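Local structure of lipoprotein (Colwellia psychrerythraea, 3O0Y) at residues A[338-347]-A[424-432]; A[446-454]-A[586-594]. The protein is of unknown function but is a putative lipoprotein of the DUF885 family, which belongs to the metallopeptidase MA clan. All coordinates share one frame; numbering follows the deposited sequence.

Interaction 1. Residues A[338-347]-A[424-432]; sequences MVALNEEPRF and MKANPKFGL
F430 drives one edge of its ring into a face of F347, with F430 CD2 3.5 Å from F347 CG. The planes stand at 79°, a T-shaped stack with the ring centroids 5.1 Å apart. F430 can reach in because its CG lies between the backbone N and the carbonyl carbon (chi1 56°), which swings the ring across to helix 334-342. There M338 CE meets F430 CE1 at 3.7 Å and L341 CB meets F430 CE2 at 3.8 Å. From its own loop, P428 CB lies over one face of the F430 ring, toward the rim. Replacing F430 with an alanine is likely to open a gap among M338, L341 and P428 and leave that face of F347 without its edge-on partner. Next to the rings, the K429 amide donates a nearly straight bond from N to F347 O (2.8 Å, 165°), the one clear direct hydrogen bond between 338-347 and 424-432. The extended K429 side chain runs past the backbone of R346, where a water links the two: it donates to R346 O at 2.6 Å and accepts from K429 NZ at 2.8 Å. Behind F347, R346 CG sits over the centre of the opposite ring face, while its guanidinium grips E344 side-on, NE and NH2 both bonding to OE1 in plane. The second carboxylate oxygen of E344 is held by Y329. F492 of helix 491-515 touches L341, F347 and F430 and makes a cation-pi contact with R346. The whole is an aromatic cluster, a loop ring packed between helix 334-342 and the 3-10 turn that follows, with the backbone bond made to that turn.

Interaction 2. Residues A[446-454]-A[586-594]; sequences WQIALNLDQ and VVLLNGAVP
L588 packs against L450, Q447 and W446 of helix 444-452. Starting at the root of the side chain, L588 CB stands 4.2 Å from L450 CD1. With CG anti to the carbonyl carbon (chi1 -69°), the two methyls fork over the helix surface. L588 CD1 continues the extended line from CA and lies 3.9 Å from L450 CD1; it also meets the edge of the W446 indole, in its plane, at CD1 of that ring. The other branch, L588 CD2, turns to the aliphatic part of Q447 and rests 3.7 Å from Q447 CG. One residue on, L589 CD2 comes to 3.9 Å from L450 CD2, so that L450 is shared by two leucines. Q447 is bent at chi2, which turns its amide back toward the loop; a water takes a hydrogen bond from Q447 NE2 (3.1 Å) and gives one to L588 O (2.8 Å). The L588 carbonyl also accepts G591 N, closing a type I turn. G591 has positive phi, a shape that favours glycine. With no side chain at G591, the backbones approach closely, G591 CA lying 4.6 Å from N451 CA. N590 ND2 reaches back to V586 O, fastening the turn to the helix. Y469 of helix 467-483 touches both Q447 and A592 and bonds to V587 O through its hydroxyl, while F378 meets the W446 ring. This is a buried contact between two helical elements: a side of helix 444-452 formed by W446, Q447, L450 and N451 receives L588, L589 and the type I turn that leads on to helix 595-608.

Overall arrangement
Interaction 1 comes first along the chain and closes before interaction 2 opens. Their centres are 34 Å apart and their nearest atoms about 14 Å, so they do not touch. Helix 432-439 bridges them in sequence: it starts at L432, the last residue of 424-432, and is followed by helix 444-452, which carries most of 446-454. Interaction 1 is peripheral, about 26 Å from the centre of the chain, whereas interaction 2 is buried nearer the middle, about 16 Å from it. The loop before helix 432-439 packs on helix 334-342 and its following 3-10 turn, while helix 444-452 packs on 586-594, partners far away in sequence within a largely helical, single-chain protein of the DUF885 family.

Interaction 1. Residues A[338-347]-A[424-432]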
loop_
_atom_site.group_PDB
_atom_site.type_symbol
_atom_site.label_atom_id
_atom_site.label_comp_id
_atom_site.label_asym_id
_atom_site.label_seq_id
_atom_site.Cartn_x
_atom_site.Cartn_y
_atom_site.Cartn_z
ATOM N N MET A 338 -19.355 16.576 -11.432
ATOM C CA MET A 338 -18.005 16.125 -11.686
ATOM C C MET A 338 -17.916 15.196 -12.910
ATOM O O MET A 338 -16.963 15.275 -13.710
ATOM C CB MET A 338 -17.427 15.456 -10.447
ATOM C CG MET A 338 -17.273 16.397 -9.216
ATOM S SD MET A 338 -16.302 17.900 -9.444
ATOM C CE MET A 338 -14.704 17.168 -9.920
ATOM N N VAL A 339 -18.930 14.362 -13.092
ATOM C CA VAL A 339 -19.025 13.559 -14.342
ATOM C C VAL A 339 -19.103 14.416 -15.581
ATOM O O VAL A 339 -18.411 14.155 -16.555
ATOM C CB VAL A 339 -20.226 12.619 -14.247
ATOM C CG1 VAL A 339 -20.514 12.057 -15.616
ATOM C CG2 VAL A 339 -19.977 11.545 -13.182
ATOM N N ALA A 340 -19.906 15.486 -15.531
ATOM C CA ALA A 340 -20.046 16.418 -16.622
ATOM C C ALA A 340 -18.704 17.108 -16.922
ATOM O O ALA A 340 -18.314 17.208 -18.084
ATOM C CB ALA A 340 -21.117 17.548 -16.286
ATOM N N LEU A 341 -17.975 17.506 -15.894
ATOM C CA LEU A 341 -16.726 18.163 -16.135
ATOM C C LEU A 341 -15.765 17.188 -16.811
ATOM O O LEU A 341 -14.971 17.587 -17.606
ATOM C CB LEU A 341 -16.109 18.687 -14.838
ATOM C CG LEU A 341 -16.798 19.896 -14.182
ATOM C CD1 LEU A 341 -16.328 20.103 -12.725
ATOM C CD2 LEU A 341 -16.661 21.168 -15.000
ATOM N N ASN A 342 -15.770 15.919 -16.408
ATOM C CA ASN A 342 -14.835 14.947 -16.962
ATOM C C ASN A 342 -15.087 14.755 -18.477
ATOM O O ASN A 342 -14.207 14.243 -19.163
ATOM C CB ASN A 342 -15.031 13.680 -16.197
ATOM C CG ASN A 342 -13.804 12.762 -16.116
ATOM O OD1 ASN A 342 -13.026 12.605 -17.078
ATOM N ND2 ASN A 342 -13.755 12.011 -15.012
ATOM N N GLU A 343 -16.210 15.231 -19.026
ATOM C CA GLU A 343 -16.491 15.125 -20.447
ATOM C C GLU A 343 -15.990 16.293 -21.247
ATOM O O GLU A 343 -15.904 16.209 -22.487
ATOM C CB GLU A 343 -17.976 14.943 -20.707
ATOM C CG GLU A 343 -18.640 13.915 -19.823
ATOM C CD GLU A 343 -18.617 12.527 -20.341
ATOM O OE1 GLU A 343 -17.817 12.303 -21.308
ATOM O OE2 GLU A 343 -19.406 11.677 -19.767
ATOM N N GLU A 344 -15.543 17.380 -20.590
ATOM C CA GLU A 344 -15.209 18.544 -21.350
ATOM C C GLU A 344 -13.816 18.532 -21.911
ATOM O O GLU A 344 -12.875 18.101 -21.241
ATOM C CB GLU A 344 -15.371 19.812 -20.480
ATOM C CG GLU A 344 -16.814 19.980 -19.978
ATOM C CD GLU A 344 -17.022 21.190 -19.053
ATOM O OE1 GLU A 344 -16.018 21.923 -18.781
ATOM O OE2 GLU A 344 -18.211 21.353 -18.586
ATOM N N PRO A 345 -13.655 19.010 -23.163
ATOM C CA PRO A 345 -12.368 18.873 -23.748
ATOM C C PRO A 345 -11.212 19.585 -23.027
ATOM O O PRO A 345 -10.059 19.155 -23.129
ATOM C CB PRO A 345 -12.539 19.421 -25.185
ATOM C CG PRO A 345 -13.830 20.020 -25.237
ATOM C CD PRO A 345 -14.653 19.531 -24.110
ATOM N N ARG A 346 -11.479 20.705 -22.349
ATOM C CA ARG A 346 -10.452 21.395 -21.662
ATOM C C ARG A 346 -9.824 20.530 -20.551
ATOM O O ARG A 346 -8.778 20.892 -20.089
ATOM C CB ARG A 346 -10.976 22.698 -21.040
ATOM C CG ARG A 346 -12.046 22.489 -20.034
ATOM C CD ARG A 346 -12.634 23.842 -19.564
ATOM N NE ARG A 346 -13.858 23.668 -18.804
ATOM C CZ ARG A 346 -14.351 24.549 -17.927
ATOM N NH1 ARG A 346 -13.736 25.729 -17.662
ATOM N NH2 ARG A 346 -15.472 24.251 -17.345
ATOM N N PHE A 347 -10.490 19.474 -20.122
ATOM C CA PHE A 347 -10.042 18.606 -19.014
ATOM C C PHE A 347 -9.478 17.269 -19.483
ATOM O O PHE A 347 -9.209 16.385 -18.642
ATOM C CB PHE A 347 -11.092 18.425 -17.928
ATOM C CG PHE A 347 -11.530 19.708 -17.284
ATOM C CD1 PHE A 347 -10.576 20.579 -16.738
ATOM C CD2 PHE A 347 -12.875 20.087 -17.240
ATOM C CE1 PHE A 347 -10.972 21.759 -16.172
ATOM C CE2 PHE A 347 -13.258 21.249 -16.647
ATOM C CZ PHE A 347 -12.314 22.117 -16.149
ATOM N N MET A 424 -7.225 8.101 -21.127
ATOM C CA MET A 424 -7.127 9.529 -20.835
ATOM C C MET A 424 -8.401 9.996 -20.079
ATOM O O MET A 424 -8.363 10.936 -19.286
ATOM C CB MET A 424 -6.771 10.367 -22.078
ATOM C CG MET A 424 -5.251 10.289 -22.575
ATOM S SD MET A 424 -3.961 10.591 -21.364
ATOM C CE MET A 424 -3.810 8.894 -20.598
ATOM N N LYS A 425 -9.532 9.325 -20.309
ATOM C CA LYS A 425 -10.770 9.726 -19.633
ATOM C C LYS A 425 -10.686 9.482 -18.125
ATOM O O LYS A 425 -11.376 10.145 -17.341
ATOM C CB LYS A 425 -12.008 9.029 -20.225
ATOM C CG LYS A 425 -12.046 8.899 -21.756
ATOM C CD LYS A 425 -12.194 10.239 -22.473
ATOM C CE LYS A 425 -12.998 10.168 -23.827
ATOM N NZ LYS A 425 -13.880 8.956 -23.926
ATOM N N ALA A 426 -9.801 8.575 -17.721
ATOM C CA ALA A 426 -9.531 8.243 -16.332
ATOM C C ALA A 426 -8.483 9.186 -15.687
ATOM O O ALA A 426 -8.139 9.034 -14.548
ATOM C CB ALA A 426 -9.066 6.758 -16.242
ATOM N N ASN A 427 -7.941 10.095 -16.484
ATOM C CA ASN A 427 -6.927 11.083 -16.074
ATOM C C ASN A 427 -7.340 12.500 -16.351
ATOM O O ASN A 427 -6.603 13.241 -17.008
ATOM C CB ASN A 427 -5.618 10.811 -16.810
ATOM C CG ASN A 427 -4.904 9.522 -16.322
ATOM O OD1 ASN A 427 -4.979 8.447 -16.976
ATOM N ND2 ASN A 427 -4.244 9.624 -15.225
ATOM N N PRO A 428 -8.542 12.875 -15.904
ATOM C CA PRO A 428 -8.952 14.248 -16.161
ATOM C C PRO A 428 -7.912 15.211 -15.606
ATOM O O PRO A 428 -7.332 15.030 -14.530
ATOM C CB PRO A 428 -10.258 14.385 -15.379
ATOM C CG PRO A 428 -10.196 13.370 -14.276
ATOM C CD PRO A 428 -9.436 12.192 -14.947
ATOM N N LYS A 429 -7.698 16.303 -16.316
ATOM C CA LYS A 429 -6.672 17.211 -15.890
ATOM C C LYS A 429 -6.829 17.731 -14.471
ATOM O O LYS A 429 -5.806 18.040 -13.822
ATOM C CB LYS A 429 -6.526 18.382 -16.819
ATOM C CG LYS A 429 -6.137 17.935 -18.286
ATOM C CD LYS A 429 -5.752 19.147 -19.109
ATOM C CE LYS A 429 -5.416 18.760 -20.564
ATOM N NZ LYS A 429 -4.914 19.926 -21.345
ATOM N N PHE A 430 -8.064 17.929 -14.063
ATOM C CA PHE A 430 -8.378 18.516 -12.719
ATOM C C PHE A 430 -8.096 17.574 -11.550
ATOM O O PHE A 430 -8.215 17.968 -10.411
ATOM C CB PHE A 430 -9.815 19.015 -12.667
ATOM C CG PHE A 430 -10.871 17.994 -13.000
ATOM C CD1 PHE A 430 -11.193 16.991 -12.117
ATOM C CD2 PHE A 430 -11.603 18.094 -14.180
ATOM C CE1 PHE A 430 -12.177 16.094 -12.370
ATOM C CE2 PHE A 430 -12.622 17.164 -14.480
ATOM C CZ PHE A 430 -12.929 16.184 -13.594
ATOM N N GLY A 431 -7.768 16.307 -11.841
ATOM C CA GLY A 431 -7.425 15.364 -10.782
ATOM C C GLY A 431 -5.953 15.038 -10.605
ATOM O O GLY A 431 -5.556 14.354 -9.643
ATOM N N LEU A 432 -5.126 15.536 -11.517
ATOM C CA LEU A 432 -3.730 15.151 -11.521
ATOM C C LEU A 432 -2.859 15.808 -10.461
ATOM O O LEU A 432 -1.912 15.175 -10.000
ATOM C CB LEU A 432 -3.172 15.347 -12.912
ATOM C CG LEU A 432 -1.772 14.841 -13.216
ATOM C CD1 LEU A 432 -1.678 13.322 -12.990
ATOM C CD2 LEU A 432 -1.381 15.183 -14.755
HETATM O O HOH W 1 -6.685 22.042 -21.175
#

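Interaction 2. Residues A[446-454]-A[586-594]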
loop_
_atom_site.group_PDB
_atom_site.type_symbol
_atom_site.label_atom_id
_atom_site.label_comp_id
_atom_site.label_asym_id
_atom_site.label_seq_id
_atom_site.Cartn_x
_atom_site.Cartn_y
_atom_site.Cartn_z
ATOM N N TRP A 446 7.890 11.897 0.103
ATOM C CA TRP A 446 8.533 12.746 1.061
ATOM C C TRP A 446 8.548 12.019 2.435
ATOM O O TRP A 446 9.571 11.991 3.114
ATOM C CB TRP A 446 7.844 14.103 1.126
ATOM C CG TRP A 446 8.657 15.197 1.777
ATOM C CD1 TRP A 446 8.490 15.705 3.040
ATOM C CD2 TRP A 446 9.660 15.989 1.158
ATOM N NE1 TRP A 446 9.335 16.748 3.237
ATOM C CE2 TRP A 446 10.079 16.939 2.114
ATOM C CE3 TRP A 446 10.245 15.988 -0.113
ATOM C CZ2 TRP A 446 11.056 17.884 1.849
ATOM C CZ3 TRP A 446 11.203 16.926 -0.360
ATOM C CH2 TRP A 446 11.562 17.898 0.580
ATOM N N GLN A 447 7.423 11.433 2.795
ATOM C CA GLN A 447 7.261 10.803 4.113
ATOM C C GLN A 447 8.077 9.545 4.213
ATOM O O GLN A 447 8.914 9.419 5.145
ATOM C CB GLN A 447 5.803 10.550 4.410
ATOM C CG GLN A 447 5.486 9.846 5.690
ATOM C CD GLN A 447 5.550 8.361 5.547
ATOM O OE1 GLN A 447 4.737 7.762 4.864
ATOM N NE2 GLN A 447 6.453 7.726 6.358
ATOM N N ILE A 448 7.914 8.668 3.228
ATOM C CA ILE A 448 8.650 7.357 3.261
ATOM C C ILE A 448 10.172 7.544 3.214
ATOM O O ILE A 448 10.925 6.924 3.937
ATOM C CB ILE A 448 8.137 6.455 2.140
ATOM C CG1 ILE A 448 6.769 5.921 2.549
ATOM C CG2 ILE A 448 9.109 5.286 1.777
ATOM C CD1 ILE A 448 6.001 5.279 1.454
ATOM N N ALA A 449 10.643 8.412 2.345
ATOM C CA ALA A 449 12.035 8.694 2.252
ATOM C C ALA A 449 12.622 9.305 3.523
ATOM O O ALA A 449 13.699 8.889 4.009
ATOM C CB ALA A 449 12.297 9.638 0.997
ATOM N N LEU A 450 11.896 10.250 4.141
ATOM C CA LEU A 450 12.334 10.751 5.455
ATOM C C LEU A 450 12.393 9.623 6.489
ATOM O O LEU A 450 13.312 9.586 7.280
ATOM C CB LEU A 450 11.485 11.943 5.919
ATOM C CG LEU A 450 11.765 13.248 5.218
ATOM C CD1 LEU A 450 10.651 14.313 5.561
ATOM C CD2 LEU A 450 13.232 13.805 5.565
ATOM N N ASN A 451 11.401 8.735 6.509
ATOM C CA ASN A 451 11.421 7.670 7.488
ATOM C C ASN A 451 12.634 6.766 7.253
ATOM O O ASN A 451 13.301 6.402 8.233
ATOM C CB ASN A 451 10.179 6.852 7.378
ATOM C CG ASN A 451 9.930 5.976 8.590
ATOM O OD1 ASN A 451 10.799 5.802 9.504
ATOM N ND2 ASN A 451 8.759 5.397 8.617
ATOM N N LEU A 452 12.963 6.489 5.975
ATOM C CA LEU A 452 14.128 5.661 5.706
ATOM C C LEU A 452 15.402 6.310 6.182
ATOM O O LEU A 452 16.306 5.633 6.708
ATOM C CB LEU A 452 14.259 5.413 4.221
ATOM C CG LEU A 452 13.305 4.448 3.617
ATOM C CD1 LEU A 452 13.489 4.506 2.016
ATOM C CD2 LEU A 452 13.422 2.999 4.183
ATOM N N ASP A 453 15.469 7.657 6.100
ATOM C CA ASP A 453 16.624 8.376 6.552
ATOM C C ASP A 453 16.894 8.369 8.110
ATOM O O ASP A 453 17.986 8.801 8.552
ATOM C CB ASP A 453 16.572 9.827 6.124
ATOM C CG ASP A 453 16.997 10.081 4.691
ATOM O OD1 ASP A 453 17.751 9.292 4.079
ATOM O OD2 ASP A 453 16.503 11.146 4.162
ATOM N N GLN A 454 15.941 7.913 8.910
ATOM C CA GLN A 454 16.107 7.825 10.354
ATOM C C GLN A 454 16.928 6.646 10.780
ATOM O O GLN A 454 16.453 5.668 11.382
ATOM C CB GLN A 454 14.752 7.931 11.075
ATOM C CG GLN A 454 13.884 9.117 10.584
ATOM C CD GLN A 454 14.615 10.453 10.509
ATOM O OE1 GLN A 454 14.640 11.084 9.424
ATOM N NE2 GLN A 454 15.247 10.844 11.566
ATOM N N VAL A 586 7.927 17.169 13.737
ATOM C CA VAL A 586 7.485 16.185 14.752
ATOM C C VAL A 586 6.717 15.052 14.113
ATOM O O VAL A 586 6.883 13.858 14.513
ATOM C CB VAL A 586 6.557 16.884 15.837
ATOM C CG1 VAL A 586 5.994 15.809 16.854
ATOM C CG2 VAL A 586 7.289 17.987 16.525
ATOM N N VAL A 587 5.894 15.340 13.112
ATOM C CA VAL A 587 5.102 14.286 12.505
ATOM C C VAL A 587 5.960 13.309 11.650
ATOM O O VAL A 587 5.776 12.110 11.652
ATOM C CB VAL A 587 3.947 14.867 11.671
ATOM C CG1 VAL A 587 3.165 13.761 10.879
ATOM C CG2 VAL A 587 3.002 15.615 12.596
ATOM N N LEU A 588 6.886 13.872 10.905
ATOM C CA LEU A 588 7.607 13.086 9.897
ATOM C C LEU A 588 8.925 12.487 10.391
ATOM O O LEU A 588 9.345 11.431 9.896
ATOM C CB LEU A 588 7.902 13.991 8.686
ATOM C CG LEU A 588 6.693 14.431 7.840
ATOM C CD1 LEU A 588 7.103 15.431 6.780
ATOM C CD2 LEU A 588 6.105 13.184 7.191
ATOM N N LEU A 589 9.672 13.237 11.192
ATOM C CA LEU A 589 11.067 12.823 11.449
ATOM C C LEU A 589 11.198 11.725 12.470
ATOM O O LEU A 589 12.304 11.214 12.723
ATOM C CB LEU A 589 11.972 14.023 11.771
ATOM C CG LEU A 589 12.099 15.163 10.722
ATOM C CD1 LEU A 589 13.045 16.320 11.216
ATOM C CD2 LEU A 589 12.480 14.590 9.303
ATOM N N ASN A 590 10.092 11.381 13.129
ATOM C CA ASN A 590 10.052 10.252 14.016
ATOM C C ASN A 590 9.490 8.989 13.379
ATOM O O ASN A 590 9.337 7.973 14.049
ATOM C CB ASN A 590 9.305 10.634 15.318
ATOM C CG ASN A 590 9.937 11.854 16.007
ATOM O OD1 ASN A 590 11.078 11.751 16.448
ATOM N ND2 ASN A 590 9.256 12.968 16.074
ATOM N N GLY A 591 9.264 9.008 12.075
ATOM C CA GLY A 591 8.866 7.809 11.343
ATOM C C GLY A 591 7.383 7.518 11.460
ATOM O O GLY A 591 6.666 8.126 12.237
ATOM N N ALA A 592 6.952 6.505 10.730
ATOM C CA ALA A 592 5.595 6.024 10.792
ATOM C C ALA A 592 5.371 5.339 12.132
ATOM O O ALA A 592 6.166 4.495 12.559
ATOM C CB ALA A 592 5.304 4.999 9.600
ATOM N N VAL A 593 4.305 5.727 12.808
ATOM C CA VAL A 593 4.046 5.306 14.213
ATOM C C VAL A 593 2.522 5.168 14.423
ATOM O O VAL A 593 1.727 5.727 13.699
ATOM C CB VAL A 593 4.602 6.347 15.210
ATOM C CG1 VAL A 593 6.187 6.348 15.264
ATOM C CG2 VAL A 593 4.091 7.813 14.829
ATOM N N PRO A 594 2.111 4.453 15.469
ATOM C CA PRO A 594 0.722 4.495 15.913
ATOM C C PRO A 594 0.352 5.870 16.346
ATOM O O PRO A 594 1.211 6.665 16.775
ATOM C CB PRO A 594 0.702 3.537 17.109
ATOM C CG PRO A 594 1.986 2.884 17.165
ATOM C CD PRO A 594 2.965 3.645 16.360
HETATM O O HOH W 2 7.946 9.447 8.452
#